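Local coordinates for protein P47 (Clostridium botulinum, PDB 6EKT), which may form part of a progenitor toxin complex that shields botulinum neurotoxin in the host gut, and resembles tubular lipid-binding (TULIP) proteins in fold, at residues S103-V108 and F156-L161; I139-S144 and L161-F166; F344-T349 and N401-L406. One frame throughout, in Å; residues are numbered along the deposited sequence.

Contact 1 (S103-V108 and F156-L161); sequences SGINPV and FYFNKL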
ATOM      1  N   SER A 103     -34.600  24.677   7.194  1.00 47.80           N
ATOM      2  CA  SER A 103     -33.710  25.456   6.319  1.00 49.50           C
ATOM      3  C   SER A 103     -32.545  26.037   7.119  1.00 48.56           C
ATOM      4  O   SER A 103     -32.761  26.668   8.157  1.00 47.92           O
ATOM      5  CB  SER A 103     -34.472  26.591   5.630  1.00 52.98           C
ATOM      6  OG  SER A 103     -35.515  26.075   4.831  1.00 55.80           O
ATOM      7  N   GLY A 104     -31.322  25.788   6.648  1.00 48.46           N
ATOM      8  CA  GLY A 104     -30.113  26.306   7.290  1.00 48.11           C
ATOM      9  C   GLY A 104     -29.631  25.526   8.502  1.00 46.25           C
ATOM     10  O   GLY A 104     -28.697  25.958   9.180  1.00 47.31           O
ATOM     11  N   ILE A 105     -30.244  24.369   8.761  1.00 43.44           N
ATOM     12  CA  ILE A 105     -29.802  23.459   9.834  1.00 41.43           C
ATOM     13  C   ILE A 105     -28.662  22.578   9.290  1.00 40.63           C
ATOM     14  O   ILE A 105     -28.742  22.064   8.155  1.00 40.68           O
ATOM     15  CB  ILE A 105     -30.994  22.652  10.443  1.00 40.21           C
ATOM     16  CG1 ILE A 105     -31.784  23.499  11.464  1.00 40.60           C
ATOM     17  CG2 ILE A 105     -30.533  21.390  11.167  1.00 38.71           C
ATOM     18  CD1 ILE A 105     -32.466  24.729  10.917  1.00 42.51           C
ATOM     19  N   ASN A 106     -27.615  22.420  10.107  1.00 38.81           N
ATOM     20  CA  ASN A 106     -26.342  21.829   9.673  1.00 38.06           C
ATOM     21  C   ASN A 106     -25.856  20.728  10.655  1.00 35.97           C
ATOM     22  O   ASN A 106     -24.958  20.969  11.481  1.00 35.66           O
ATOM     23  CB  ASN A 106     -25.309  22.959   9.474  1.00 39.54           C
ATOM     24  CG  ASN A 106     -24.046  22.496   8.773  1.00 40.14           C
ATOM     25  OD1 ASN A 106     -24.006  21.424   8.148  1.00 39.67           O
ATOM     26  ND2 ASN A 106     -22.999  23.317   8.859  1.00 40.90           N
ATOM     27  N   PRO A 107     -26.457  19.513  10.570  1.00 34.31           N
ATOM     28  CA  PRO A 107     -26.103  18.423  11.479  1.00 32.66           C
ATOM     29  C   PRO A 107     -24.723  17.836  11.194  1.00 32.28           C
ATOM     30  O   PRO A 107     -24.245  17.858  10.050  1.00 30.97           O
ATOM     31  CB  PRO A 107     -27.182  17.361  11.201  1.00 32.69           C
ATOM     32  CG  PRO A 107     -28.277  18.078  10.445  1.00 33.58           C
ATOM     33  CD  PRO A 107     -27.519  19.093   9.637  1.00 34.55           C
ATOM     34  N   VAL A 108     -24.093  17.340  12.256  1.00 30.94           N
ATOM     35  CA  VAL A 108     -22.865  16.571  12.133  1.00 30.27           C
ATOM     36  C   VAL A 108     -23.176  15.161  12.612  1.00 29.59           C
ATOM     37  O   VAL A 108     -23.580  14.952  13.772  1.00 28.32           O
ATOM     38  CB  VAL A 108     -21.704  17.186  12.955  1.00 30.06           C
ATOM     39  CG1 VAL A 108     -20.418  16.388  12.758  1.00 29.47           C
ATOM     40  CG2 VAL A 108     -21.498  18.645  12.574  1.00 31.62           C
ATOM     41  N   PHE A 156     -34.623  17.406  20.602  1.00 32.23           N
ATOM     42  CA  PHE A 156     -34.941  16.041  21.007  1.00 30.80           C
ATOM     43  C   PHE A 156     -35.731  15.323  19.916  1.00 30.40           C
ATOM     44  O   PHE A 156     -35.358  14.213  19.487  1.00 28.64           O
ATOM     45  CB  PHE A 156     -35.724  16.063  22.335  1.00 30.61           C
ATOM     46  CG  PHE A 156     -35.860  14.710  22.977  1.00 30.23           C
ATOM     47  CD1 PHE A 156     -34.830  14.204  23.780  1.00 30.58           C
ATOM     48  CD2 PHE A 156     -36.995  13.928  22.759  1.00 30.30           C
ATOM     49  CE1 PHE A 156     -34.932  12.939  24.357  1.00 30.76           C
ATOM     50  CE2 PHE A 156     -37.106  12.665  23.337  1.00 31.29           C
ATOM     51  CZ  PHE A 156     -36.075  12.178  24.142  1.00 30.81           C
ATOM     52  N   TYR A 157     -36.808  15.965  19.453  1.00 30.18           N
ATOM     53  CA  TYR A 157     -37.632  15.390  18.379  1.00 31.32           C
ATOM     54  C   TYR A 157     -36.931  15.308  17.025  1.00 31.23           C
ATOM     55  O   TYR A 157     -37.117  14.327  16.274  1.00 30.62           O
ATOM     56  CB  TYR A 157     -38.998  16.086  18.271  1.00 32.79           C
ATOM     57  CG  TYR A 157     -39.901  15.702  19.416  1.00 33.52           C
ATOM     58  CD1 TYR A 157     -40.438  14.400  19.509  1.00 33.86           C
ATOM     59  CD2 TYR A 157     -40.203  16.615  20.430  1.00 33.88           C
ATOM     60  CE1 TYR A 157     -41.261  14.032  20.579  1.00 33.79           C
ATOM     61  CE2 TYR A 157     -41.025  16.254  21.493  1.00 34.43           C
ATOM     62  CZ  TYR A 157     -41.554  14.970  21.563  1.00 34.18           C
ATOM     63  OH  TYR A 157     -42.364  14.637  22.640  1.00 35.23           O
ATOM     64  N   PHE A 158     -36.121  16.323  16.731  1.00 30.41           N
ATOM     65  CA  PHE A 158     -35.345  16.340  15.505  1.00 31.06           C
ATOM     66  C   PHE A 158     -34.390  15.134  15.438  1.00 29.84           C
ATOM     67  O   PHE A 158     -34.319  14.450  14.407  1.00 30.35           O
ATOM     68  CB  PHE A 158     -34.576  17.665  15.336  1.00 31.56           C
ATOM     69  CG  PHE A 158     -33.646  17.678  14.142  1.00 32.25           C
ATOM     70  CD1 PHE A 158     -34.151  17.728  12.835  1.00 33.42           C
ATOM     71  CD2 PHE A 158     -32.260  17.644  14.322  1.00 32.04           C
ATOM     72  CE1 PHE A 158     -33.295  17.730  11.736  1.00 33.79           C
ATOM     73  CE2 PHE A 158     -31.399  17.661  13.223  1.00 32.61           C
ATOM     74  CZ  PHE A 158     -31.912  17.700  11.931  1.00 33.21           C
ATOM     75  N   ASN A 159     -33.682  14.878  16.535  1.00 29.01           N
ATOM     76  CA  ASN A 159     -32.732  13.758  16.602  1.00 28.54           C
ATOM     77  C   ASN A 159     -33.387  12.436  16.307  1.00 29.38           C
ATOM     78  O   ASN A 159     -32.839  11.629  15.545  1.00 29.43           O
ATOM     79  CB  ASN A 159     -32.047  13.700  17.966  1.00 27.54           C
ATOM     80  CG  ASN A 159     -31.083  14.846  18.161  1.00 27.86           C
ATOM     81  OD1 ASN A 159     -30.728  15.547  17.194  1.00 27.91           O
ATOM     82  ND2 ASN A 159     -30.678  15.078  19.416  1.00 27.33           N
ATOM     83  N   LYS A 160     -34.549  12.217  16.917  1.00 29.23           N
ATOM     84  CA  LYS A 160     -35.315  11.003  16.690  1.00 30.36           C
ATOM     85  C   LYS A 160     -35.750  10.887  15.230  1.00 30.71           C
ATOM     86  O   LYS A 160     -35.551   9.839  14.618  1.00 30.68           O
ATOM     87  CB  LYS A 160     -36.513  10.940  17.640  1.00 31.30           C
ATOM     88  CG  LYS A 160     -37.305   9.648  17.556  1.00 33.05           C
ATOM     89  CD  LYS A 160     -38.590   9.842  16.750  1.00 34.45           C
ATOM     90  CE  LYS A 160     -39.507   8.633  16.859  1.00 35.41           C
ATOM     91  NZ  LYS A 160     -40.414   8.567  15.672  1.00 36.16           N
ATOM     92  N   LEU A 161     -36.326  11.959  14.686  1.00 30.72           N
ATOM     93  CA  LEU A 161     -36.866  11.930  13.321  1.00 32.44           C
ATOM     94  C   LEU A 161     -35.779  11.904  12.244  1.00 32.73           C
ATOM     95  O   LEU A 161     -36.011  11.358  11.163  1.00 33.92           O
ATOM     96  CB  LEU A 161     -37.843  13.088  13.079  1.00 33.47           C
ATOM     97  CG  LEU A 161     -39.178  12.977  13.829  1.00 33.75           C
ATOM     98  CD1 LEU A 161     -39.927  14.300  13.802  1.00 34.71           C
ATOM     99  CD2 LEU A 161     -40.029  11.875  13.199  1.00 35.11           C
TER
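Phe-158 reaches out from the helix to meet Ile-105 and Pro-107, two apolar residues in the loop between strands 99-101 and 108-118. Its CB leaves the helix toward that loop, and CG then stands anti to the backbone N (chi1 174°), which carries the ring straight out from the helix surface. CD2 and CE2 run along the side of the ring nearer Pro-107, and CE2 comes to 4.2 Å from Pro-107 CG. At the tip, CZ is the atom that both loop residues touch. Pro-107 CG lies 3.9 Å from Phe-158 CZ, at the edge of the ring and near its plane, the two side chains crossing at about a right angle. Ile-105 CG2, 4.0 Å from Phe-158 CZ, lies oblique to the ring, and the two side chains run past each other in opposite directions. In Ile-105 the beta-branch divides the work, because CG2 is the branch turned to the ring while CG1 carries CD1 away from the helix. A long flat phenylalanine suits this place: it spans a gap too wide for a short side chain, the nearest CA atoms, those of Pro-107 and Asn-159, being 9.6 Å apart. Proline in turn offers a compact apolar ring on a backbone of restricted phi. Hydrogen bonds from Asn-106 N to Asp-145 OD1 and from Asn-147 ND2 to Gly-104 O hold the loop, while Leu-102, Leu-150 and Phe-93 also touch Phe-158. No hydrogen bond crosses the contact; all three touching residues are apolar and buried. The arrangement is that of a connecting loop closing over one face of a helix, consistent with the TULIP-like fold, in which antiparallel strands wrap around a helix.

Contact 2 (I139-S144 and L161-F166); sequences IKIIVS and LLINAF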
ATOM      1  N   ILE A 139     -25.341   4.961  12.711  1.00 30.12           N
ATOM      2  CA  ILE A 139     -25.501   6.407  12.609  1.00 30.62           C
ATOM      3  C   ILE A 139     -25.495   6.978  14.018  1.00 29.64           C
ATOM      4  O   ILE A 139     -26.282   6.541  14.861  1.00 30.01           O
ATOM      5  CB  ILE A 139     -26.822   6.829  11.927  1.00 31.82           C
ATOM      6  CG1 ILE A 139     -26.950   6.197  10.537  1.00 33.37           C
ATOM      7  CG2 ILE A 139     -26.922   8.359  11.836  1.00 32.10           C
ATOM      8  CD1 ILE A 139     -28.373   6.197  10.001  1.00 35.12           C
ATOM      9  N   LYS A 140     -24.615   7.955  14.235  1.00 29.22           N
ATOM     10  CA  LYS A 140     -24.529   8.710  15.479  1.00 29.39           C
ATOM     11  C   LYS A 140     -24.742  10.167  15.164  1.00 29.39           C
ATOM     12  O   LYS A 140     -24.250  10.664  14.145  1.00 28.79           O
ATOM     13  CB  LYS A 140     -23.170   8.549  16.164  1.00 29.19           C
ATOM     14  CG  LYS A 140     -22.791   7.115  16.517  1.00 30.05           C
ATOM     15  CD  LYS A 140     -21.493   7.064  17.317  1.00 31.30           C
ATOM     16  CE  LYS A 140     -20.293   7.367  16.441  1.00 31.66           C
ATOM     17  NZ  LYS A 140     -19.005   7.472  17.195  1.00 32.90           N
ATOM     18  N   ILE A 141     -25.490  10.847  16.032  1.00 28.44           N
ATOM     19  CA  ILE A 141     -25.615  12.291  15.964  1.00 29.19           C
ATOM     20  C   ILE A 141     -24.536  12.916  16.842  1.00 29.45           C
ATOM     21  O   ILE A 141     -24.519  12.729  18.065  1.00 31.24           O
ATOM     22  CB  ILE A 141     -27.040  12.771  16.353  1.00 30.00           C
ATOM     23  CG1 ILE A 141     -28.062  12.146  15.386  1.00 30.30           C
ATOM     24  CG2 ILE A 141     -27.112  14.300  16.363  1.00 29.93           C
ATOM     25  CD1 ILE A 141     -29.515  12.303  15.791  1.00 31.44           C
ATOM     26  N   ILE A 142     -23.630  13.644  16.200  1.00 29.82           N
ATOM     27  CA  ILE A 142     -22.565  14.363  16.891  1.00 29.98           C
ATOM     28  C   ILE A 142     -23.091  15.716  17.366  1.00 30.65           C
ATOM     29  O   ILE A 142     -23.028  15.997  18.559  1.00 30.90           O
ATOM     30  CB  ILE A 142     -21.281  14.471  16.017  1.00 30.49           C
ATOM     31  CG1 ILE A 142     -20.848  13.087  15.510  1.00 30.09           C
ATOM     32  CG2 ILE A 142     -20.135  15.152  16.770  1.00 31.38           C
ATOM     33  CD1 ILE A 142     -20.653  12.011  16.582  1.00 29.63           C
ATOM     34  N   VAL A 143     -23.616  16.526  16.439  1.00 30.73           N
ATOM     35  CA  VAL A 143     -24.214  17.842  16.725  1.00 32.26           C
ATOM     36  C   VAL A 143     -25.502  17.959  15.914  1.00 32.78           C
ATOM     37  O   VAL A 143     -25.506  17.752  14.699  1.00 32.54           O
ATOM     38  CB  VAL A 143     -23.274  19.029  16.352  1.00 33.22           C
ATOM     39  CG1 VAL A 143     -23.860  20.359  16.821  1.00 34.73           C
ATOM     40  CG2 VAL A 143     -21.878  18.855  16.941  1.00 33.78           C
ATOM     41  N   SER A 144     -26.599  18.294  16.585  1.00 32.92           N
ATOM     42  CA  SER A 144     -27.896  18.432  15.909  1.00 33.27           C
ATOM     43  C   SER A 144     -27.877  19.575  14.887  1.00 35.44           C
ATOM     44  O   SER A 144     -28.350  19.422  13.749  1.00 35.46           O
ATOM     45  CB  SER A 144     -29.033  18.598  16.938  1.00 32.63           C
ATOM     46  OG  SER A 144     -29.072  17.461  17.794  1.00 32.47           O
ATOM     47  N   LEU A 161     -36.326  11.959  14.686  1.00 30.72           N
ATOM     48  CA  LEU A 161     -36.866  11.930  13.321  1.00 32.44           C
ATOM     49  C   LEU A 161     -35.779  11.904  12.244  1.00 32.73           C
ATOM     50  O   LEU A 161     -36.011  11.358  11.163  1.00 33.92           O
ATOM     51  CB  LEU A 161     -37.843  13.088  13.079  1.00 33.47           C
ATOM     52  CG  LEU A 161     -39.178  12.977  13.829  1.00 33.75           C
ATOM     53  CD1 LEU A 161     -39.927  14.300  13.802  1.00 34.71           C
ATOM     54  CD2 LEU A 161     -40.029  11.875  13.199  1.00 35.11           C
ATOM     55  N   LEU A 162     -34.621  12.496  12.531  1.00 31.95           N
ATOM     56  CA  LEU A 162     -33.472  12.409  11.615  1.00 33.56           C
ATOM     57  C   LEU A 162     -33.046  10.965  11.399  1.00 33.35           C
ATOM     58  O   LEU A 162     -32.814  10.544  10.273  1.00 34.27           O
ATOM     59  CB  LEU A 162     -32.271  13.248  12.082  1.00 32.87           C
ATOM     60  CG  LEU A 162     -31.065  13.207  11.104  1.00 33.65           C
ATOM     61  CD1 LEU A 162     -30.440  14.574  10.871  1.00 33.79           C
ATOM     62  CD2 LEU A 162     -30.000  12.199  11.537  1.00 32.00           C
ATOM     63  N   ILE A 163     -32.932  10.219  12.488  1.00 33.47           N
ATOM     64  CA  ILE A 163     -32.519   8.826  12.402  1.00 33.55           C
ATOM     65  C   ILE A 163     -33.589   8.020  11.656  1.00 33.61           C
ATOM     66  O   ILE A 163     -33.257   7.207  10.789  1.00 33.23           O
ATOM     67  CB  ILE A 163     -32.225   8.262  13.799  1.00 32.93           C
ATOM     68  CG1 ILE A 163     -31.048   9.030  14.404  1.00 33.23           C
ATOM     69  CG2 ILE A 163     -31.917   6.772  13.739  1.00 33.37           C
ATOM     70  CD1 ILE A 163     -30.713   8.646  15.834  1.00 33.87           C
ATOM     71  N   ASN A 164     -34.862   8.273  11.989  1.00 34.25           N
ATOM     72  CA  ASN A 164     -35.977   7.626  11.301  1.00 34.93           C
ATOM     73  C   ASN A 164     -35.826   7.812   9.807  1.00 34.99           C
ATOM     74  O   ASN A 164     -35.899   6.836   9.051  1.00 35.46           O
ATOM     75  CB  ASN A 164     -37.323   8.219  11.720  1.00 35.56           C
ATOM     76  CG  ASN A 164     -37.893   7.594  12.974  1.00 36.48           C
ATOM     77  OD1 ASN A 164     -38.519   8.288  13.762  1.00 34.98           O
ATOM     78  ND2 ASN A 164     -37.709   6.290  13.154  1.00 37.44           N
ATOM     79  N   ALA A 165     -35.601   9.065   9.400  1.00 34.38           N
ATOM     80  CA  ALA A 165     -35.510   9.416   7.994  1.00 35.22           C
ATOM     81  C   ALA A 165     -34.285   8.771   7.302  1.00 35.01           C
ATOM     82  O   ALA A 165     -34.405   8.228   6.194  1.00 35.11           O
ATOM     83  CB  ALA A 165     -35.530  10.930   7.819  1.00 34.97           C
ATOM     84  N   PHE A 166     -33.132   8.784   7.967  1.00 34.44           N
ATOM     85  CA  PHE A 166     -31.935   8.145   7.390  1.00 35.38           C
ATOM     86  C   PHE A 166     -32.135   6.652   7.154  1.00 36.45           C
ATOM     87  O   PHE A 166     -31.962   6.180   6.027  1.00 37.73           O
ATOM     88  CB  PHE A 166     -30.671   8.428   8.227  1.00 33.87           C
ATOM     89  CG  PHE A 166     -29.985   9.716   7.861  1.00 33.89           C
ATOM     90  CD1 PHE A 166     -30.637  10.944   8.000  1.00 34.46           C
ATOM     91  CD2 PHE A 166     -28.678   9.709   7.366  1.00 33.73           C
ATOM     92  CE1 PHE A 166     -30.011  12.138   7.650  1.00 34.89           C
ATOM     93  CE2 PHE A 166     -28.048  10.896   7.002  1.00 33.92           C
ATOM     94  CZ  PHE A 166     -28.710  12.111   7.153  1.00 35.07           C
TER
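Ile-139 and Ile-141 share one side-chain shape: CG1 is anti to the carbonyl carbon (chi1 -56° and -60°), and a near-trans chi2 extends CD1 toward Phe-166, Leu-162 and Ile-163 of the helix. This is a helix lying on an antiparallel beta-sheet, consistent with the TULIP-like fold of this protein. The axes of the short segments 139-141 and 161-166 run nearly antiparallel, at 156°, and come within 9.9 Å of each other, a spacing that branched aliphatic side chains fill well. Strand alternation sets the pattern. Ile-139 and Ile-141 point to the helix, while Lys-140 between them points away and forms a salt bridge with Glu-110 and a cation-pi contact with Phe-81. At Ile-142 the chain turns a corner, and Ile-142 and Val-143 both face Val-108 in a classic beta bulge. Ile-141 CD1 meets two methyl-bearing ends: Ile-163 CD1 at 3.8 Å, the two side chains crossing at a slant, and, more loosely, Leu-162 CD2 at 4.3 Å. Leu-162 and Phe-166 also touch Leu-109 of the neighbouring strand, so the helix face is shared between strands. Phe-166 has further company in Phe-53, whose ring it meets edge-to-face. Toward the strand, however, it is the root of Phe-166 that is touched most closely: Ile-139 CD1 sits 3.7 Å from Phe-166 CB.

Contact 3 (F344-T349 and N401-L406); sequences FVYNST and NNFVDL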
ATOM      1  N   PHE A 344      18.290   2.272  -3.628  1.00 27.55           N
ATOM      2  CA  PHE A 344      17.124   2.465  -4.489  1.00 26.73           C
ATOM      3  C   PHE A 344      17.071   3.907  -5.010  1.00 28.24           C
ATOM      4  O   PHE A 344      17.338   4.848  -4.262  1.00 28.74           O
ATOM      5  CB  PHE A 344      15.801   2.125  -3.745  1.00 26.38           C
ATOM      6  CG  PHE A 344      14.564   2.349  -4.602  1.00 26.84           C
ATOM      7  CD1 PHE A 344      14.252   1.472  -5.657  1.00 26.79           C
ATOM      8  CD2 PHE A 344      13.747   3.462  -4.404  1.00 26.64           C
ATOM      9  CE1 PHE A 344      13.132   1.693  -6.462  1.00 26.48           C
ATOM     10  CE2 PHE A 344      12.628   3.685  -5.213  1.00 27.09           C
ATOM     11  CZ  PHE A 344      12.329   2.805  -6.249  1.00 27.02           C
ATOM     12  N   VAL A 345      16.725   4.069  -6.289  1.00 28.23           N
ATOM     13  CA  VAL A 345      16.509   5.371  -6.915  1.00 30.64           C
ATOM     14  C   VAL A 345      15.244   5.269  -7.752  1.00 31.32           C
ATOM     15  O   VAL A 345      15.036   4.271  -8.452  1.00 31.49           O
ATOM     16  CB  VAL A 345      17.671   5.787  -7.872  1.00 31.64           C
ATOM     17  CG1 VAL A 345      17.374   7.130  -8.535  1.00 33.05           C
ATOM     18  CG2 VAL A 345      19.002   5.866  -7.133  1.00 31.09           C
ATOM     19  N   TYR A 346      14.408   6.302  -7.656  1.00 32.78           N
ATOM     20  CA  TYR A 346      13.325   6.524  -8.595  1.00 33.87           C
ATOM     21  C   TYR A 346      13.622   7.823  -9.312  1.00 36.40           C
ATOM     22  O   TYR A 346      13.682   8.896  -8.694  1.00 37.20           O
ATOM     23  CB  TYR A 346      11.954   6.580  -7.898  1.00 33.52           C
ATOM     24  CG  TYR A 346      10.813   6.880  -8.860  1.00 34.43           C
ATOM     25  CD1 TYR A 346      10.498   5.988  -9.896  1.00 34.79           C
ATOM     26  CD2 TYR A 346      10.063   8.065  -8.749  1.00 35.64           C
ATOM     27  CE1 TYR A 346       9.469   6.245 -10.787  1.00 36.43           C
ATOM     28  CE2 TYR A 346       9.025   8.334  -9.633  1.00 36.88           C
ATOM     29  CZ  TYR A 346       8.735   7.419 -10.645  1.00 37.27           C
ATOM     30  OH  TYR A 346       7.719   7.660 -11.526  1.00 39.08           O
ATOM     31  N   ASN A 347      13.867   7.705 -10.613  1.00 38.28           N
ATOM     32  CA  ASN A 347      14.060   8.847 -11.494  1.00 40.37           C
ATOM     33  C   ASN A 347      12.676   9.284 -11.982  1.00 41.83           C
ATOM     34  O   ASN A 347      12.015   8.558 -12.732  1.00 41.21           O
ATOM     35  CB  ASN A 347      14.957   8.440 -12.664  1.00 41.05           C
ATOM     36  CG  ASN A 347      15.253   9.582 -13.622  1.00 42.64           C
ATOM     37  OD1 ASN A 347      14.424  10.447 -13.870  1.00 43.31           O
ATOM     38  ND2 ASN A 347      16.444   9.552 -14.200  1.00 43.63           N
ATOM     39  N   SER A 348      12.250  10.465 -11.539  1.00 44.03           N
ATOM     40  CA  SER A 348      10.911  10.982 -11.838  1.00 46.99           C
ATOM     41  C   SER A 348      10.726  11.451 -13.290  1.00 50.12           C
ATOM     42  O   SER A 348       9.592  11.634 -13.735  1.00 52.20           O
ATOM     43  CB  SER A 348      10.548  12.099 -10.862  1.00 48.27           C
ATOM     44  OG  SER A 348      11.517  13.132 -10.916  1.00 51.05           O
ATOM     45  N   THR A 349      11.825  11.634 -14.024  1.00 51.83           N
ATOM     46  CA  THR A 349      11.757  12.086 -15.427  1.00 54.92           C
ATOM     47  C   THR A 349      11.495  10.919 -16.382  1.00 54.57           C
ATOM     48  O   THR A 349      10.515  10.940 -17.135  1.00 56.19           O
ATOM     49  CB  THR A 349      13.013  12.888 -15.838  1.00 55.69           C
ATOM     50  OG1 THR A 349      13.296  13.859 -14.826  1.00 55.55           O
ATOM     51  CG2 THR A 349      12.804  13.614 -17.184  1.00 58.58           C
ATOM     52  N   ASN A 401       8.685  -1.155 -13.897  1.00 35.61           N
ATOM     53  CA  ASN A 401       7.773  -0.106 -13.499  1.00 36.16           C
ATOM     54  C   ASN A 401       6.371  -0.447 -14.007  1.00 36.34           C
ATOM     55  O   ASN A 401       6.051  -0.149 -15.158  1.00 37.75           O
ATOM     56  CB  ASN A 401       8.261   1.271 -14.000  1.00 37.98           C
ATOM     57  CG  ASN A 401       7.313   2.415 -13.621  1.00 39.10           C
ATOM     58  OD1 ASN A 401       6.132   2.204 -13.356  1.00 40.03           O
ATOM     59  ND2 ASN A 401       7.832   3.637 -13.616  1.00 39.99           N
ATOM     60  N   ASN A 402       5.564  -1.099 -13.164  1.00 35.24           N
ATOM     61  CA  ASN A 402       4.116  -1.282 -13.423  1.00 35.71           C
ATOM     62  C   ASN A 402       3.278  -0.564 -12.348  1.00 34.77           C
ATOM     63  O   ASN A 402       2.207  -1.044 -11.958  1.00 34.82           O
ATOM     64  CB  ASN A 402       3.750  -2.776 -13.471  1.00 35.20           C
ATOM     65  CG  ASN A 402       3.967  -3.485 -12.136  1.00 34.56           C
ATOM     66  OD1 ASN A 402       4.626  -2.965 -11.234  1.00 33.41           O
ATOM     67  ND2 ASN A 402       3.393  -4.674 -12.001  1.00 34.58           N
ATOM     68  N   PHE A 403       3.767   0.590 -11.901  1.00 33.97           N
ATOM     69  CA  PHE A 403       3.290   1.220 -10.661  1.00 32.85           C
ATOM     70  C   PHE A 403       1.873   1.785 -10.798  1.00 33.41           C
ATOM     71  O   PHE A 403       1.074   1.695  -9.850  1.00 31.89           O
ATOM     72  CB  PHE A 403       4.290   2.284 -10.185  1.00 32.62           C
ATOM     73  CG  PHE A 403       5.723   1.762 -10.011  1.00 32.28           C
ATOM     74  CD1 PHE A 403       5.967   0.459  -9.545  1.00 31.01           C
ATOM     75  CD2 PHE A 403       6.820   2.592 -10.276  1.00 32.72           C
ATOM     76  CE1 PHE A 403       7.268  -0.015  -9.379  1.00 30.17           C
ATOM     77  CE2 PHE A 403       8.126   2.124 -10.101  1.00 32.67           C
ATOM     78  CZ  PHE A 403       8.345   0.821  -9.647  1.00 31.02           C
ATOM     79  N   VAL A 404       1.566   2.333 -11.976  1.00 34.67           N
ATOM     80  CA  VAL A 404       0.184   2.771 -12.282  1.00 36.81           C
ATOM     81  C   VAL A 404      -0.756   1.567 -12.175  1.00 36.80           C
ATOM     82  O   VAL A 404      -1.803   1.665 -11.526  1.00 36.38           O
ATOM     83  CB  VAL A 404       0.060   3.495 -13.656  1.00 38.70           C
ATOM     84  CG1 VAL A 404      -1.396   3.715 -14.048  1.00 40.59           C
ATOM     85  CG2 VAL A 404       0.784   4.832 -13.624  1.00 39.26           C
ATOM     86  N   ASP A 405      -0.374   0.444 -12.799  1.00 36.50           N
ATOM     87  CA  ASP A 405      -1.151  -0.801 -12.696  1.00 37.10           C
ATOM     88  C   ASP A 405      -1.321  -1.282 -11.255  1.00 34.96           C
ATOM     89  O   ASP A 405      -2.427  -1.675 -10.867  1.00 34.68           O
ATOM     90  CB  ASP A 405      -0.570  -1.930 -13.556  1.00 38.65           C
ATOM     91  CG  ASP A 405      -0.642  -1.639 -15.048  1.00 41.51           C
ATOM     92  OD1 ASP A 405      -1.405  -0.757 -15.494  1.00 43.70           O
ATOM     93  OD2 ASP A 405       0.099  -2.303 -15.790  1.00 43.32           O
ATOM     94  N   LEU A 406      -0.246  -1.232 -10.464  1.00 33.82           N
ATOM     95  CA  LEU A 406      -0.343  -1.607  -9.049  1.00 32.29           C
ATOM     96  C   LEU A 406      -1.375  -0.761  -8.319  1.00 32.31           C
ATOM     97  O   LEU A 406      -2.249  -1.287  -7.615  1.00 31.62           O
ATOM     98  CB  LEU A 406       1.020  -1.541  -8.322  1.00 31.68           C
ATOM     99  CG  LEU A 406       2.123  -2.512  -8.755  1.00 32.01           C
ATOM    100  CD1 LEU A 406       3.278  -2.464  -7.770  1.00 30.49           C
ATOM    101  CD2 LEU A 406       1.642  -3.953  -8.911  1.00 32.40           C
TER
HETATM  102  O   HOH W   1       6.027   5.723 -12.342  1.00 29.81           O
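Tyr-346 meets Asn-401 and Phe-403 through one ring carbon, CE1. Asn-401 ND2 lies 4.2 Å from Tyr-346 CE1, at the ring edge and near its plane, with ring and amide planes 61° apart. With CG opposite the backbone N (chi1 179°), Asn-401 turns its amide to Tyr-346. Phe-403 CE2 is 4.4 Å from the same CE1, which in turn approaches the edge of the Phe-403 ring. A water completes this first shell, 2.7 Å from Tyr-346 OH and accepting from Asn-401 ND2 at 3.0 Å. Tyrosine fits here because its ring packs while its hydroxyl reaches the water; asparagine fits because its amide can serve several partners at once. ND2 also donates to Lys-351 O, and OD1 takes the N-H of Phe-403 in an almost straight bond (173°), an Asx turn that holds the amide in place. Asn-401 CA lies over the centre of the Phe-403 ring, 3.9 Å above its plane. Farther out, Val-424 of strand 421-426 touches both Tyr-346 and Phe-403, and Met-251 of helix 244-252 packs on Phe-403. Tyr-346 of strand 329-347 packs against the start of helix 403-409, beside another antiparallel sheet, at an Asx turn that leads into the helix.

Contacts 1 and 2 belong together: both use helix 152-168, they share Leu-161, and their centres are about 7 Å apart. They are buried and wholly apolar, one meeting a loop through a single aromatic tip, the other a strand through several aliphatic ends. Hydrogen bonds link the two, a side-chain one between Asn-159 OD1 and Ser-144 OG and a backbone one between Val-108 O and Ile-142 N. Contact 3 lies far off, its centre about 49 Å from that of contact 1 and about 45 Å from that of contact 2, and joins different elements nearer the middle of the elongated chain. It is only partly buried, and there amide, hydroxyl and water supplement the meeting of two aromatic rings.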